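Local coordinates for indole-3-acetic acid-amido synthetase GH3.15 (Arabidopsis thaliana, PDB 6E1Q), which catalyses the ATP-dependent conjugation of glutamine, and possibly cysteine, to the auxin precursor indole-3-butyric acid, at residues A[200-205]-A[224-229]; A[445-450]-A[509-514]; A[11-16]-A[125-130]; A[42-47]-A[63-68]; A[559-564]-A[568-573]. One frame throughout, in Å; residues are numbered along the deposited sequence.

Contact 1: A[200-205]-A[224-229]; sequences CQLLCG and LKVIKF
L202 meets V226 and F229 where helix 194-207 lies against helix 220-243. The contact is small and wholly apolar. The CA atoms of L202 and V226 are 8.1 Å apart, so the gap is filled by side chains. CB of L202 points toward helix 220-243. Its CG stands anti to the carbonyl carbon (chi1 -84°), which carries the branch across the gap between the helices. CD2 meets V226: L202 CD2 lies 3.6 Å from V226 CG1. CD1 leans mostly on F229 but also comes near V226. L202 CD1 is 3.6 Å from F229 CD1 and 4.2 Å from F229 CB. The methyl comes to the ring obliquely, at the CD1 corner, on the side of CB. L202 CD1 also sits 4.0 Å from V226 O, so it rests against the backbone of the turn that links its two partners. V226 and F229 are three residues apart, and the fork of L202 spans them.

The ring of F229 is reached because its CG is anti to the backbone N (chi1 -163°). It also packs on T195, M198 and Y199 of helix 194-207, and meets the ring of H233 at about 45°. L202 itself touches L230 as well. C200 SG is joined to C255 SG, tying helix 194-207 to helix 253-258. The side chain of V226 is about 10 Å from the bound phenoxy acid. Along the chain, strand 212-217 lies between the two helices and carries R214, G216 and A217 of the pocket for that ligand.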
# COMPACT_ATOMS: atom_id res chain seq x y z
N CYS A 200 -0.44 -4.62 -22.47
CA CYS A 200 -0.15 -6.04 -22.63
C CYS A 200 -0.64 -6.85 -21.44
O CYS A 200 -1.13 -7.97 -21.61
CB CYS A 200 1.35 -6.25 -22.83
SG CYS A 200 1.95 -5.52 -24.38
N GLN A 201 -0.49 -6.30 -20.24
CA GLN A 201 -0.94 -6.98 -19.03
C GLN A 201 -2.45 -7.17 -19.02
O GLN A 201 -2.95 -8.22 -18.61
CB GLN A 201 -0.44 -6.17 -17.83
CG GLN A 201 -1.33 -6.06 -16.64
CD GLN A 201 -0.52 -5.66 -15.41
OE1 GLN A 201 0.23 -6.46 -14.86
NE2 GLN A 201 -0.64 -4.40 -15.00
N LEU A 202 -3.21 -6.18 -19.49
CA LEU A 202 -4.66 -6.33 -19.56
C LEU A 202 -5.06 -7.28 -20.69
O LEU A 202 -5.98 -8.09 -20.54
CB LEU A 202 -5.32 -4.96 -19.73
CG LEU A 202 -5.57 -4.16 -18.43
CD1 LEU A 202 -5.97 -2.71 -18.74
CD2 LEU A 202 -6.66 -4.82 -17.58
N LEU A 203 -4.38 -7.20 -21.83
CA LEU A 203 -4.67 -8.15 -22.91
C LEU A 203 -4.45 -9.59 -22.44
O LEU A 203 -5.31 -10.45 -22.63
CB LEU A 203 -3.81 -7.82 -24.13
CG LEU A 203 -3.90 -8.76 -25.33
CD1 LEU A 203 -5.31 -8.75 -25.82
CD2 LEU A 203 -2.99 -8.23 -26.40
N CYS A 204 -3.33 -9.85 -21.75
CA CYS A 204 -3.11 -11.18 -21.18
C CYS A 204 -4.17 -11.55 -20.14
O CYS A 204 -4.68 -12.69 -20.12
CB CYS A 204 -1.72 -11.28 -20.56
SG CYS A 204 -0.44 -11.28 -21.87
N GLY A 205 -4.51 -10.61 -19.25
CA GLY A 205 -5.51 -10.91 -18.24
C GLY A 205 -6.87 -11.21 -18.85
O GLY A 205 -7.60 -12.08 -18.37
N LEU A 224 -8.14 1.43 -9.83
CA LEU A 224 -8.82 2.50 -10.55
C LEU A 224 -8.05 2.90 -11.80
O LEU A 224 -8.64 3.26 -12.82
CB LEU A 224 -9.01 3.72 -9.65
CG LEU A 224 -9.49 3.34 -8.26
CD1 LEU A 224 -9.58 4.58 -7.36
CD2 LEU A 224 -10.81 2.61 -8.37
N LYS A 225 -6.72 2.88 -11.72
CA LYS A 225 -5.89 3.16 -12.88
C LYS A 225 -6.06 2.06 -13.94
O LYS A 225 -6.11 2.35 -15.14
CB LYS A 225 -4.44 3.30 -12.43
CG LYS A 225 -3.46 3.71 -13.49
CD LYS A 225 -3.69 5.13 -13.93
CE LYS A 225 -2.67 5.56 -14.96
NZ LYS A 225 -2.94 6.95 -15.47
N VAL A 226 -6.18 0.81 -13.52
CA VAL A 226 -6.44 -0.28 -14.45
C VAL A 226 -7.80 -0.10 -15.13
O VAL A 226 -7.94 -0.25 -16.35
CB VAL A 226 -6.36 -1.63 -13.72
CG1 VAL A 226 -6.82 -2.75 -14.63
CG2 VAL A 226 -4.92 -1.91 -13.27
N ILE A 227 -8.82 0.25 -14.35
CA ILE A 227 -10.16 0.41 -14.89
C ILE A 227 -10.22 1.60 -15.85
O ILE A 227 -10.86 1.53 -16.91
CB ILE A 227 -11.16 0.55 -13.74
CG1 ILE A 227 -11.25 -0.76 -12.97
CG2 ILE A 227 -12.53 1.02 -14.25
CD1 ILE A 227 -12.17 -0.73 -11.79
N LYS A 228 -9.54 2.69 -15.50
CA LYS A 228 -9.49 3.84 -16.39
C LYS A 228 -8.88 3.45 -17.74
O LYS A 228 -9.39 3.84 -18.79
CB LYS A 228 -8.70 4.97 -15.75
CG LYS A 228 -8.89 6.33 -16.44
CD LYS A 228 -7.65 6.77 -17.22
CE LYS A 228 -7.74 8.24 -17.66
NZ LYS A 228 -8.43 8.44 -18.98
N PHE A 229 -7.78 2.68 -17.73
CA PHE A 229 -7.20 2.22 -18.98
C PHE A 229 -8.20 1.36 -19.77
O PHE A 229 -8.33 1.51 -20.99
CB PHE A 229 -5.91 1.45 -18.70
CG PHE A 229 -5.03 1.28 -19.90
CD1 PHE A 229 -5.21 0.21 -20.76
CD2 PHE A 229 -4.03 2.20 -20.18
CE1 PHE A 229 -4.42 0.04 -21.87
CE2 PHE A 229 -3.22 2.05 -21.31
CZ PHE A 229 -3.41 0.97 -22.15

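Contact 2: A[445-450]-A[509-514]; sequences LKAVTN and ESLDAV
A447 and S510 bring their backbones close, with the CA atoms 4.9 Å apart, and CB of S510 does the touching. The apolar part comes first. S510 CB lies 3.5 Å from A447 CA and equally close to A447 CB. At this point the side chain of helix 441-452 is only the A447 methyl, which lets S510, at the end of helix 497-510, come so near. L511 adds one branch, with its CD2 3.9 Å from A447 CB. V507, a turn earlier, also packs on A447.

The polar part lies beside it and centres on the amide oxygen of N450. S510 OG is 2.8 Å from N450 OD1, and the same hydroxyl also bonds T506 O. K446 NZ gives N450 OD1 a hydrogen bond of 3.2 Å, made in the carbonyl plane and on a lone pair. A leucine in place of N450 has no amide oxygen and would probably leave the K446 ammonium without this acceptor and S510 OG to T506 O.

Farther along 509-514, D512 is the N-cap of helix 513-522, where its OD1 accepts from Y515 N. The chemistry thus pairs a close apolar seam with a polar border. At that border OD1 of N450 lies between the K446 ammonium and the S510 hydroxyl, and the bond from K446 probably helps to hold the rotation of the amide.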
# COMPACT_ATOMS: atom_id res chain seq x y z
N LEU A 445 -7.90 12.31 7.23
CA LEU A 445 -8.65 11.22 6.59
C LEU A 445 -9.98 10.97 7.29
O LEU A 445 -11.03 10.79 6.64
CB LEU A 445 -7.79 9.96 6.57
CG LEU A 445 -6.63 9.94 5.56
CD1 LEU A 445 -5.61 8.83 5.86
CD2 LEU A 445 -7.17 9.77 4.13
N LYS A 446 -9.97 10.92 8.63
CA LYS A 446 -11.23 10.68 9.33
C LYS A 446 -12.18 11.86 9.14
O LYS A 446 -13.39 11.66 8.97
CB LYS A 446 -10.99 10.41 10.81
CG LYS A 446 -12.31 10.31 11.58
CD LYS A 446 -12.20 9.62 12.93
CE LYS A 446 -13.59 9.38 13.52
NZ LYS A 446 -14.35 10.65 13.75
N ALA A 447 -11.64 13.09 9.14
CA ALA A 447 -12.48 14.27 8.93
C ALA A 447 -13.16 14.22 7.56
O ALA A 447 -14.36 14.49 7.45
CB ALA A 447 -11.62 15.53 9.05
N VAL A 448 -12.40 13.89 6.51
CA VAL A 448 -12.95 13.83 5.16
C VAL A 448 -13.94 12.68 5.03
O VAL A 448 -14.98 12.81 4.37
CB VAL A 448 -11.79 13.71 4.14
CG1 VAL A 448 -12.30 13.22 2.80
CG2 VAL A 448 -11.06 15.04 3.99
N THR A 449 -13.64 11.55 5.66
CA THR A 449 -14.62 10.46 5.78
C THR A 449 -15.93 10.94 6.38
O THR A 449 -17.01 10.64 5.85
CB THR A 449 -14.01 9.34 6.63
OG1 THR A 449 -12.97 8.69 5.89
CG2 THR A 449 -15.08 8.30 7.05
N ASN A 450 -15.87 11.64 7.52
CA ASN A 450 -17.09 12.18 8.12
C ASN A 450 -17.80 13.12 7.17
O ASN A 450 -19.03 13.06 7.02
CB ASN A 450 -16.79 12.92 9.42
CG ASN A 450 -16.34 12.00 10.54
OD1 ASN A 450 -15.64 12.43 11.47
ND2 ASN A 450 -16.75 10.75 10.48
N GLU A 509 -15.04 20.35 12.25
CA GLU A 509 -15.49 19.84 13.53
C GLU A 509 -14.78 18.54 13.89
O GLU A 509 -14.74 18.17 15.07
CB GLU A 509 -17.02 19.65 13.49
CG GLU A 509 -17.67 19.05 14.73
CD GLU A 509 -17.84 20.04 15.88
OE1 GLU A 509 -17.48 21.22 15.72
OE2 GLU A 509 -18.36 19.63 16.94
N SER A 510 -14.22 17.86 12.89
CA SER A 510 -13.51 16.60 13.07
C SER A 510 -12.01 16.77 13.31
O SER A 510 -11.34 15.78 13.59
CB SER A 510 -13.70 15.70 11.86
OG SER A 510 -15.01 15.18 11.78
N LEU A 511 -11.47 17.98 13.16
CA LEU A 511 -10.04 18.17 13.35
C LEU A 511 -9.76 18.29 14.85
O LEU A 511 -10.67 18.18 15.68
CB LEU A 511 -9.54 19.37 12.54
CG LEU A 511 -9.78 19.28 11.03
CD1 LEU A 511 -9.41 20.57 10.33
CD2 LEU A 511 -9.03 18.12 10.39
N ASP A 512 -8.50 18.51 15.22
CA ASP A 512 -8.15 18.40 16.63
C ASP A 512 -8.35 19.73 17.36
O ASP A 512 -8.71 20.76 16.78
CB ASP A 512 -6.72 17.86 16.81
CG ASP A 512 -5.62 18.86 16.44
OD1 ASP A 512 -5.87 20.07 16.25
OD2 ASP A 512 -4.46 18.41 16.34
N ALA A 513 -8.11 19.70 18.67
CA ALA A 513 -8.38 20.85 19.52
C ALA A 513 -7.51 22.05 19.17
O ALA A 513 -7.94 23.20 19.33
CB ALA A 513 -8.20 20.48 20.99
N VAL A 514 -6.27 21.82 18.72
CA VAL A 514 -5.40 22.95 18.40
C VAL A 514 -5.94 23.69 17.19
O VAL A 514 -6.02 24.93 17.19
CB VAL A 514 -3.95 22.48 18.19
CG1 VAL A 514 -3.07 23.65 17.77
CG2 VAL A 514 -3.40 21.86 19.47

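Contact 3: A[11-16]-A[125-130]; sequences KACLSL and YAPLLY
C13 and L14 of helix 10-22 pack on P127 and L128 of helix 112-132, a crossed helix pair in the N-terminal domain of this adenylating enzyme. The local axes approach to 8.4 Å and cross at -108°, not far from a right angle. C13 is paired with P127, and L14 with L128.

C13 points its CB toward helix 112-132 and meets the proline ring at its outer carbon. C13 CB lies 3.7 Å from P127 CG, and the sulfur C13 SG is 3.9 Å from the same atom. P127 CB is directed toward helix 10-22, and CG is the ring atom that meets C13. L14 does otherwise. Its CB leaves to the side of the contact, and the branch then turns in through CD2. CG is anti to the carbonyl carbon (chi1 -59°), which places this methyl over the backbone of helix 112-132. L14 CD2 also lies 3.8 Å from L128 CB. L128 packs further on F337 and on L17 of helix 10-22.

Helix 112-132 is kinked at P127. The proline has no N-H to give to the turn before, and the usual bond from L128 N is missing too. L128 N makes a weak bond of 3.0 Å to Y125 O instead. Y125 and L129, turned away from helix 10-22, pack on S324 of strand 321-327, and Y125 OH bonds to N336 O. The side chain of L128 is about 9 Å from that of F325, which binds ATP and substrate.

At the kink, the methyl L14 CD2 rests 3.6 Å from L128 CA and 3.7 Å from L128 N.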
# COMPACT_ATOMS: atom_id res chain seq x y z
N LYS A 11 -3.27 -29.26 6.00
CA LYS A 11 -3.49 -29.41 7.43
C LYS A 11 -2.20 -29.20 8.21
O LYS A 11 -2.21 -28.64 9.32
CB LYS A 11 -4.10 -30.78 7.73
CG LYS A 11 -4.49 -30.99 9.18
CD LYS A 11 -5.54 -29.95 9.61
CE LYS A 11 -5.19 -29.26 10.94
NZ LYS A 11 -4.22 -28.16 10.82
N ALA A 12 -1.07 -29.63 7.64
CA ALA A 12 0.20 -29.39 8.30
C ALA A 12 0.52 -27.90 8.35
O ALA A 12 1.07 -27.40 9.34
CB ALA A 12 1.31 -30.16 7.60
N CYS A 13 0.17 -27.17 7.28
CA CYS A 13 0.44 -25.73 7.25
C CYS A 13 -0.38 -24.99 8.30
O CYS A 13 0.15 -24.17 9.05
CB CYS A 13 0.18 -25.19 5.85
SG CYS A 13 1.45 -25.66 4.63
N LEU A 14 -1.69 -25.27 8.36
CA LEU A 14 -2.56 -24.61 9.33
C LEU A 14 -2.15 -24.97 10.75
O LEU A 14 -2.24 -24.13 11.66
CB LEU A 14 -4.02 -25.01 9.09
CG LEU A 14 -4.60 -24.68 7.71
CD1 LEU A 14 -5.95 -25.36 7.54
CD2 LEU A 14 -4.71 -23.18 7.53
N SER A 15 -1.71 -26.21 10.97
CA SER A 15 -1.23 -26.59 12.30
C SER A 15 0.03 -25.82 12.67
O SER A 15 0.22 -25.46 13.84
CB SER A 15 -1.00 -28.09 12.37
OG SER A 15 -0.26 -28.42 13.52
N LEU A 16 0.90 -25.55 11.70
CA LEU A 16 2.10 -24.76 12.00
C LEU A 16 1.75 -23.31 12.33
O LEU A 16 2.37 -22.70 13.21
CB LEU A 16 3.06 -24.81 10.81
CG LEU A 16 4.45 -24.28 11.12
CD1 LEU A 16 5.02 -25.02 12.33
CD2 LEU A 16 5.38 -24.42 9.92
N TYR A 125 1.13 -19.59 4.51
CA TYR A 125 -0.11 -18.88 4.79
C TYR A 125 -1.18 -19.12 3.74
O TYR A 125 -2.38 -19.04 4.05
CB TYR A 125 0.18 -17.38 4.94
CG TYR A 125 -1.05 -16.52 5.06
CD1 TYR A 125 -1.76 -16.45 6.27
CD2 TYR A 125 -1.53 -15.79 3.98
CE1 TYR A 125 -2.90 -15.65 6.39
CE2 TYR A 125 -2.67 -15.01 4.09
CZ TYR A 125 -3.35 -14.93 5.29
OH TYR A 125 -4.49 -14.14 5.37
N ALA A 126 -0.80 -19.43 2.49
CA ALA A 126 -1.79 -19.63 1.44
C ALA A 126 -2.86 -20.68 1.76
O ALA A 126 -4.04 -20.44 1.43
CB ALA A 126 -1.08 -19.97 0.12
N PRO A 127 -2.56 -21.84 2.37
CA PRO A 127 -3.65 -22.77 2.70
C PRO A 127 -4.73 -22.16 3.57
O PRO A 127 -5.90 -22.55 3.46
CB PRO A 127 -2.93 -23.92 3.42
CG PRO A 127 -1.53 -23.87 2.89
CD PRO A 127 -1.24 -22.41 2.69
N LEU A 128 -4.39 -21.20 4.43
CA LEU A 128 -5.44 -20.51 5.18
C LEU A 128 -6.34 -19.72 4.25
O LEU A 128 -7.57 -19.76 4.40
CB LEU A 128 -4.82 -19.61 6.24
CG LEU A 128 -5.85 -19.13 7.27
CD1 LEU A 128 -5.25 -19.12 8.64
CD2 LEU A 128 -6.36 -17.74 6.90
N LEU A 129 -5.76 -19.01 3.29
CA LEU A 129 -6.57 -18.33 2.29
C LEU A 129 -7.45 -19.32 1.55
O LEU A 129 -8.67 -19.12 1.43
CB LEU A 129 -5.67 -17.57 1.30
CG LEU A 129 -5.02 -16.25 1.74
CD1 LEU A 129 -4.08 -15.69 0.65
CD2 LEU A 129 -6.09 -15.23 2.15
N TYR A 130 -6.86 -20.43 1.07
CA TYR A 130 -7.65 -21.44 0.38
C TYR A 130 -8.75 -21.98 1.28
O TYR A 130 -9.88 -22.19 0.83
CB TYR A 130 -6.77 -22.60 -0.10
CG TYR A 130 -5.63 -22.18 -0.98
CD1 TYR A 130 -5.74 -21.08 -1.82
CD2 TYR A 130 -4.43 -22.87 -0.96
CE1 TYR A 130 -4.68 -20.70 -2.62
CE2 TYR A 130 -3.37 -22.49 -1.75
CZ TYR A 130 -3.50 -21.40 -2.58
OH TYR A 130 -2.45 -21.02 -3.37

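Contact 4: A[42-47]-A[63-68]; sequences TEYLRG and PVVTYE
Y44 reaches V65 with the end of its ring. Y44 OH lies 3.7 Å from V65 CG1 and 4.1 Å from V65 CG2, so the hydroxyl faces both methyls of the valine. The two side chains come from opposite directions. CG of Y44 is anti to the backbone N (chi1 -170°), which extends the ring away from helix 43-49. This is the close side. The ring is buried there, edge-to-face with Y73 and F48, and nearly parallel to Y402. I70 packs on both Y44 and V65.

The other side is looser. P63 CG is 4.4 Å from Y44 OH, a distant touch, and a water makes the link instead. It lies in the plane of the Y44 ring, at the edge. Y44 OH donates to it over 2.6 Å, and the water donates on to P63 O over 2.7 Å. V65 meets the hydroxyl only by van der Waals contact.

T42 is the N-cap of helix 43-49, with L45 N bonded to T42 OG1 at 3.1 Å. T66 holds the N-cap position before helix 67-78. The loop at V65 is backbone-bonded to R403 and R405. It sets the chain beside strand 404-416 where it enters helix 67-78 of the N-terminal domain.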
# COMPACT_ATOMS: atom_id res chain seq x y z
N THR A 42 29.35 -7.96 13.54
CA THR A 42 29.12 -6.86 12.61
C THR A 42 29.61 -5.55 13.22
O THR A 42 29.67 -5.39 14.45
CB THR A 42 27.63 -6.70 12.25
OG1 THR A 42 26.87 -6.37 13.43
CG2 THR A 42 27.09 -7.96 11.60
N GLU A 43 29.98 -4.60 12.37
CA GLU A 43 30.41 -3.31 12.88
C GLU A 43 29.30 -2.66 13.69
O GLU A 43 29.54 -2.13 14.77
CB GLU A 43 30.85 -2.39 11.74
CG GLU A 43 31.04 -0.96 12.19
CD GLU A 43 31.53 -0.03 11.09
OE1 GLU A 43 32.24 -0.49 10.15
OE2 GLU A 43 31.21 1.16 11.17
N TYR A 44 28.06 -2.75 13.21
CA TYR A 44 26.95 -2.09 13.88
C TYR A 44 26.71 -2.67 15.28
O TYR A 44 26.65 -1.93 16.27
CB TYR A 44 25.67 -2.19 13.04
CG TYR A 44 24.58 -1.31 13.60
CD1 TYR A 44 24.49 0.02 13.22
CD2 TYR A 44 23.67 -1.79 14.54
CE1 TYR A 44 23.52 0.85 13.73
CE2 TYR A 44 22.69 -0.96 15.06
CZ TYR A 44 22.62 0.36 14.65
OH TYR A 44 21.67 1.22 15.14
N LEU A 45 26.56 -3.99 15.38
CA LEU A 45 26.15 -4.57 16.65
C LEU A 45 27.28 -4.56 17.66
O LEU A 45 27.06 -4.29 18.85
CB LEU A 45 25.62 -5.99 16.43
CG LEU A 45 24.49 -6.44 17.35
CD1 LEU A 45 23.40 -5.37 17.40
CD2 LEU A 45 23.95 -7.78 16.88
N ARG A 46 28.51 -4.85 17.21
CA ARG A 46 29.64 -4.93 18.13
C ARG A 46 29.88 -3.60 18.81
O ARG A 46 30.29 -3.56 19.98
CB ARG A 46 30.89 -5.41 17.38
CG ARG A 46 32.21 -5.21 18.12
CD ARG A 46 33.16 -4.29 17.36
NE ARG A 46 33.49 -4.82 16.04
CZ ARG A 46 33.78 -4.08 14.97
NH1 ARG A 46 33.76 -2.76 15.06
NH2 ARG A 46 34.06 -4.66 13.82
N GLY A 47 29.61 -2.49 18.11
CA GLY A 47 29.80 -1.18 18.70
C GLY A 47 28.92 -0.92 19.91
O GLY A 47 29.26 -0.09 20.75
N PRO A 63 20.40 1.35 20.63
CA PRO A 63 19.45 2.46 20.57
C PRO A 63 18.30 2.19 19.62
O PRO A 63 18.42 1.44 18.64
CB PRO A 63 20.31 3.63 20.08
CG PRO A 63 21.29 2.96 19.17
CD PRO A 63 21.61 1.63 19.83
N VAL A 64 17.17 2.82 19.91
CA VAL A 64 16.04 2.81 18.99
C VAL A 64 16.29 3.88 17.93
O VAL A 64 16.48 5.05 18.26
CB VAL A 64 14.72 3.06 19.74
CG1 VAL A 64 13.54 2.95 18.78
CG2 VAL A 64 14.57 2.07 20.88
N VAL A 65 16.28 3.47 16.66
CA VAL A 65 16.75 4.33 15.59
C VAL A 65 15.68 4.47 14.52
O VAL A 65 14.73 3.69 14.45
CB VAL A 65 18.05 3.78 14.96
CG1 VAL A 65 19.15 3.77 15.99
CG2 VAL A 65 17.81 2.38 14.40
N THR A 66 15.86 5.50 13.69
CA THR A 66 15.10 5.70 12.46
C THR A 66 16.02 5.45 11.27
O THR A 66 17.24 5.31 11.42
CB THR A 66 14.54 7.11 12.36
OG1 THR A 66 15.62 8.05 12.39
CG2 THR A 66 13.55 7.40 13.48
N TYR A 67 15.42 5.43 10.07
CA TYR A 67 16.21 5.33 8.85
C TYR A 67 17.29 6.41 8.80
O TYR A 67 18.43 6.14 8.39
CB TYR A 67 15.32 5.43 7.62
CG TYR A 67 16.09 5.19 6.34
CD1 TYR A 67 16.34 3.90 5.91
CD2 TYR A 67 16.60 6.25 5.59
CE1 TYR A 67 17.06 3.66 4.75
CE2 TYR A 67 17.32 6.01 4.42
CZ TYR A 67 17.54 4.71 4.01
OH TYR A 67 18.24 4.44 2.87
N GLU A 68 16.95 7.62 9.24
CA GLU A 68 17.91 8.72 9.21
C GLU A 68 19.18 8.37 9.99
O GLU A 68 20.28 8.75 9.59
CB GLU A 68 17.28 9.99 9.77
CG GLU A 68 16.30 10.69 8.85
CD GLU A 68 15.05 9.87 8.54
OE1 GLU A 68 14.44 10.14 7.50
OE2 GLU A 68 14.69 8.97 9.33
O HOH W 1 19.90 0.20 16.74

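Contact 5: A[559-564]-A[568-573]; sequences RSVTNE and KILEAN
V561 and L570 meet tip to tip across the angle between the loop 559-563 and helix 564-571. V561 CG2 is 4.1 Å from L570 CD1, a loose apolar touch. V561 has CG1 anti to the backbone N (chi1 176°), which turns CG2 to the N side and toward the helix. L570 has its CG anti to the carbonyl carbon (chi1 -63°), and CD1 is the branch that leads. Both side chains also pack on strand 461-470, where T466 touches each of the pair.

The second link is backbone. K568 N donates to E564 O at 3.0 Å with an N-H...O angle of 160°. The donor lies tilted from the carbonyl plane, as in a normal helix turn. K568 CB comes 3.4 Å from E564 O as well. The lysine chain then leaves: it is extended as far as CD, bends in its last two torsions, and carries its ammonium away from the loop. E564 and K568 border the contact on its exposed side.

At the far end N573 folds its side chain back toward I569 O, and its ND2 bonds to E540 OE1. E571 makes salt bridges with R468 and K531, which fix the helix to the neighbouring strands.

N563 stands before the helix, and its OD1 accepts from A566 N. The arrangement is that of an asparagine N-cap at the start of helix 564-571. The bond from K568 N to E564 O is the first i to i+4 bond of that helix, and V561 packs on L570 beside it.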
# COMPACT_ATOMS: atom_id res chain seq x y z
N ARG A 559 -1.86 13.23 0.43
CA ARG A 559 -3.01 13.90 1.05
C ARG A 559 -2.78 15.38 1.31
O ARG A 559 -3.73 16.08 1.68
CB ARG A 559 -3.38 13.18 2.34
CG ARG A 559 -3.83 11.76 2.11
CD ARG A 559 -4.79 11.66 0.93
NE ARG A 559 -5.42 10.34 0.87
CZ ARG A 559 -6.27 9.96 -0.08
NH1 ARG A 559 -6.59 10.78 -1.08
NH2 ARG A 559 -6.80 8.75 -0.03
N SER A 560 -1.56 15.88 1.16
CA SER A 560 -1.37 17.32 1.02
C SER A 560 -0.22 17.56 0.06
O SER A 560 0.65 16.71 -0.11
CB SER A 560 -1.12 18.00 2.37
OG SER A 560 0.17 17.70 2.83
N VAL A 561 -0.23 18.74 -0.56
CA VAL A 561 0.72 19.09 -1.61
C VAL A 561 1.37 20.42 -1.25
O VAL A 561 0.68 21.36 -0.85
CB VAL A 561 0.04 19.17 -2.98
CG1 VAL A 561 1.02 19.63 -4.01
CG2 VAL A 561 -0.53 17.82 -3.38
N THR A 562 2.70 20.48 -1.38
CA THR A 562 3.45 21.73 -1.25
C THR A 562 4.16 22.14 -2.52
O THR A 562 4.45 23.33 -2.68
CB THR A 562 4.52 21.64 -0.15
OG1 THR A 562 5.23 20.40 -0.25
CG2 THR A 562 3.87 21.76 1.24
N ASN A 563 4.46 21.21 -3.43
CA ASN A 563 5.18 21.55 -4.65
C ASN A 563 4.36 22.51 -5.50
O ASN A 563 3.18 22.27 -5.77
CB ASN A 563 5.51 20.29 -5.44
CG ASN A 563 6.15 20.60 -6.77
OD1 ASN A 563 5.47 20.96 -7.73
ND2 ASN A 563 7.48 20.49 -6.83
N GLU A 564 5.00 23.60 -5.92
CA GLU A 564 4.29 24.70 -6.56
C GLU A 564 3.72 24.30 -7.92
O GLU A 564 2.68 24.82 -8.33
CB GLU A 564 5.20 25.92 -6.70
CG GLU A 564 5.41 26.71 -5.41
CD GLU A 564 4.11 27.23 -4.80
OE1 GLU A 564 4.06 27.46 -3.57
OE2 GLU A 564 3.13 27.42 -5.55
N LYS A 568 -0.23 24.46 -8.72
CA LYS A 568 -0.76 25.14 -9.90
C LYS A 568 -1.63 24.20 -10.73
O LYS A 568 -2.60 24.63 -11.36
CB LYS A 568 0.41 25.71 -10.70
CG LYS A 568 0.02 26.44 -11.97
CD LYS A 568 1.24 27.09 -12.61
CE LYS A 568 1.41 26.72 -14.08
NZ LYS A 568 0.12 26.60 -14.85
N ILE A 569 -1.33 22.91 -10.70
CA ILE A 569 -2.17 21.94 -11.40
C ILE A 569 -3.52 21.79 -10.71
O ILE A 569 -4.57 21.71 -11.37
CB ILE A 569 -1.44 20.59 -11.51
CG1 ILE A 569 -0.30 20.68 -12.54
CG2 ILE A 569 -2.46 19.48 -11.81
CD1 ILE A 569 0.22 19.33 -12.99
N LEU A 570 -3.52 21.66 -9.38
CA LEU A 570 -4.80 21.57 -8.68
C LEU A 570 -5.59 22.86 -8.82
O LEU A 570 -6.81 22.82 -9.02
CB LEU A 570 -4.58 21.22 -7.22
CG LEU A 570 -3.95 19.85 -7.03
CD1 LEU A 570 -3.15 19.82 -5.76
CD2 LEU A 570 -5.06 18.83 -7.00
N GLU A 571 -4.91 24.01 -8.76
CA GLU A 571 -5.63 25.28 -8.75
C GLU A 571 -6.33 25.54 -10.07
O GLU A 571 -7.44 26.08 -10.07
CB GLU A 571 -4.68 26.43 -8.37
CG GLU A 571 -4.57 26.72 -6.85
CD GLU A 571 -5.91 27.03 -6.14
OE1 GLU A 571 -6.95 27.16 -6.82
OE2 GLU A 571 -5.91 27.13 -4.90
N ALA A 572 -5.76 25.14 -11.20
CA ALA A 572 -6.52 25.44 -12.41
C ALA A 572 -7.51 24.34 -12.78
O ALA A 572 -8.21 24.48 -13.79
CB ALA A 572 -5.58 25.76 -13.59
N ASN A 573 -7.63 23.28 -12.00
CA ASN A 573 -8.76 22.38 -12.16
C ASN A 573 -9.97 22.78 -11.32
O ASN A 573 -11.01 22.12 -11.41
CB ASN A 573 -8.37 20.93 -11.82
CG ASN A 573 -7.55 20.27 -12.92
OD1 ASN A 573 -8.10 19.60 -13.80
ND2 ASN A 573 -6.22 20.40 -12.82

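From the N terminus, contact 3 opens first. It closes a long loop by joining helix 10-22 to helix 112-132. Contact 4 is nested inside that loop and ties helix 43-49 to the chain leading into helix 67-78. Contact 1 follows in series and closes a shorter loop that holds strand 212-217. These three all lie in the N-terminal domain. Contact 2 comes next, in the C-terminal domain, and joins helix 441-452 to the end of helix 497-510. Contact 5 closes the last and shortest loop, around the start of helix 564-571. None of the loops cross. Contacts 2 and 5 touch, with L445 CD2 3.7 Å from R559 NE.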